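Local coordinates for protein cadherin-23 (Mus musculus, PDB 5UZ8) that probably forms part of the calcium-dependent adhesive filament used in hearing mechanotransduction, here as three consecutive extracellular cadherin repeats, at residues Asp108-Asn113 with Asp142-Asn147. Sequence-based numbering, arbitrary orientation.
Sequences DINDNN and DADSGN. With CA (calcium ion), chain J; CA (calcium ion), chain I; CA (calcium ion), chain K.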
loop_
_atom_site.group_PDB
_atom_site.type_symbol
_atom_site.label_atom_id
_atom_site.label_comp_id
_atom_site.label_asym_id
_atom_site.label_seq_id
_atom_site.Cartn_x
_atom_site.Cartn_y
_atom_site.Cartn_z
ATOM N N ASP A 108 10.772 -23.736 10.944
ATOM C CA ASP A 108 10.302 -22.359 10.810
ATOM C C ASP A 108 8.909 -22.234 11.423
ATOM O O ASP A 108 8.022 -23.071 11.168
ATOM C CB ASP A 108 10.245 -22.030 9.309
ATOM C CG ASP A 108 9.819 -20.605 8.988
ATOM O OD1 ASP A 108 10.183 -19.649 9.727
ATOM O OD2 ASP A 108 9.173 -20.442 7.913
ATOM N N ILE A 109 8.699 -21.168 12.173
ATOM C CA ILE A 109 7.348 -20.725 12.566
ATOM C C ILE A 109 7.065 -19.362 11.932
ATOM O O ILE A 109 7.981 -18.657 11.504
ATOM C CB ILE A 109 7.144 -20.672 14.114
ATOM C CG1 ILE A 109 7.825 -19.455 14.729
ATOM C CG2 ILE A 109 7.593 -21.974 14.774
ATOM C CD1 ILE A 109 7.723 -19.347 16.247
ATOM N N ASN A 110 5.799 -18.992 11.866
ATOM C CA ASN A 110 5.405 -17.768 11.226
ATOM C C ASN A 110 5.516 -16.602 12.199
ATOM O O ASN A 110 4.503 -16.062 12.674
ATOM C CB ASN A 110 3.996 -17.878 10.635
ATOM C CG ASN A 110 3.655 -16.697 9.748
ATOM O OD1 ASN A 110 4.549 -16.056 9.218
ATOM N ND2 ASN A 110 2.378 -16.411 9.579
ATOM N N ASP A 111 6.761 -16.197 12.456
ATOM C CA ASP A 111 7.053 -15.136 13.426
ATOM C C ASP A 111 7.487 -13.796 12.805
ATOM O O ASP A 111 7.864 -12.875 13.543
ATOM C CB ASP A 111 8.039 -15.619 14.516
ATOM C CG ASP A 111 9.396 -16.088 13.978
ATOM O OD1 ASP A 111 9.560 -16.394 12.772
ATOM O OD2 ASP A 111 10.321 -16.253 14.814
ATOM N N ASN A 112 7.419 -13.672 11.487
ATOM C CA ASN A 112 7.694 -12.399 10.828
ATOM C C ASN A 112 6.476 -11.934 10.022
ATOM O O ASN A 112 5.873 -12.721 9.283
ATOM C CB ASN A 112 8.914 -12.495 9.920
ATOM C CG ASN A 112 10.202 -12.644 10.723
ATOM O OD1 ASN A 112 10.796 -11.642 11.128
ATOM N ND2 ASN A 112 10.575 -13.891 11.029
ATOM N N ASN A 113 6.148 -10.657 10.155
ATOM C CA ASN A 113 5.073 -10.050 9.377
ATOM C C ASN A 113 5.617 -9.646 8.025
ATOM O O ASN A 113 6.782 -9.242 7.944
ATOM C CB ASN A 113 4.567 -8.769 10.041
ATOM C CG ASN A 113 3.809 -9.037 11.325
ATOM O OD1 ASN A 113 4.293 -9.724 12.177
ATOM N ND2 ASN A 113 2.611 -8.489 11.448
ATOM N N ASP A 142 8.803 -10.676 3.398
ATOM C CA ASP A 142 8.535 -11.504 4.578
ATOM C C ASP A 142 9.747 -12.422 4.819
ATOM O O ASP A 142 10.134 -13.203 3.958
ATOM C CB ASP A 142 7.270 -12.295 4.381
ATOM C CG ASP A 142 6.774 -12.961 5.669
ATOM O OD1 ASP A 142 7.511 -13.794 6.247
ATOM O OD2 ASP A 142 5.593 -12.763 6.052
ATOM N N ALA A 143 10.314 -12.318 6.012
ATOM C CA ALA A 143 11.540 -13.035 6.377
ATOM C C ALA A 143 11.408 -14.532 6.712
ATOM O O ALA A 143 12.424 -15.199 6.859
ATOM C CB ALA A 143 12.211 -12.296 7.539
ATOM N N ASP A 144 10.188 -15.074 6.770
ATOM C CA ASP A 144 9.999 -16.504 6.992
ATOM C C ASP A 144 10.279 -17.294 5.702
ATOM O O ASP A 144 10.860 -16.753 4.746
ATOM C CB ASP A 144 8.588 -16.761 7.539
ATOM C CG ASP A 144 8.360 -16.081 8.877
ATOM O OD1 ASP A 144 9.206 -16.237 9.777
ATOM O OD2 ASP A 144 7.363 -15.347 9.008
ATOM N N SER A 145 9.889 -18.553 5.703
ATOM C CA SER A 145 10.097 -19.461 4.598
ATOM C C SER A 145 8.789 -20.141 4.179
ATOM O O SER A 145 7.817 -20.208 4.930
ATOM C CB SER A 145 11.163 -20.482 4.966
ATOM O OG SER A 145 12.420 -19.781 5.153
ATOM N N GLY A 146 8.776 -20.619 2.948
ATOM C CA GLY A 146 7.652 -21.385 2.447
ATOM C C GLY A 146 6.369 -20.572 2.537
ATOM O O GLY A 146 6.385 -19.404 2.246
ATOM N N ASN A 147 5.273 -21.225 2.902
ATOM C CA ASN A 147 3.946 -20.560 2.933
ATOM C C ASN A 147 3.899 -19.363 3.875
ATOM O O ASN A 147 3.205 -18.390 3.604
ATOM C CB ASN A 147 2.815 -21.517 3.293
ATOM C CG ASN A 147 1.532 -21.163 2.581
ATOM O OD1 ASN A 147 1.489 -21.294 1.352
ATOM N ND2 ASN A 147 0.499 -20.714 3.305
HETATM CA CA CA J . 10.279 -17.846 11.047
HETATM CA CA CA I . 5.530 -14.433 7.788
HETATM CA CA CA K . 12.458 -16.259 13.826
HETATM O O HOH W 1 12.383 -13.941 13.397
HETATM O O HOH W 2 9.426 -9.769 7.534
HETATM O O HOH W 3 13.184 -15.598 16.075
#
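Asp144 reaches into 108-113 and bridges two calcium ions: OD1 binds the ion of chain J at 2.3 Å, OD2 that of chain I. Asp108 OD1, Ile109 O and Asp111 OD1 join it on the first ion; Asn110 OD1, Asn112 O and both Asp142 oxygens on the second. The ions draw Asn110 OD1 to 2.9 Å from Asp144 OD2; the Asn110 side chain also has Asn201 as polar partner. Asn112 helps the ions hold the carboxylate's rotation: its N donates to the syn lone pair of OD2, and ND2 to OD1, nearly straight (3.0 Å, 172°) from above the carboxylate plane. ND2 also donates to a water on the chain K calcium; Asp111 bridges that ion and chain J's through OD2 and OD1. CG anti to the backbone N (chi1 -178°) carries the Asp108 carboxylate toward 142-147, where OD1 binds calcium and OD2 accepts from Ser145 N, above its plane. Asp142 OD1, besides binding calcium, accepts from Asp144 N, an Asx turn positioning Asp144. Glu21 and Glu77 of the preceding repeat complete the chain J site; Asp193 OD2 and Phe148 backbone O, chain I's. This is the three-calcium linker between cadherin repeats, where DxNDN and DxD motifs meet.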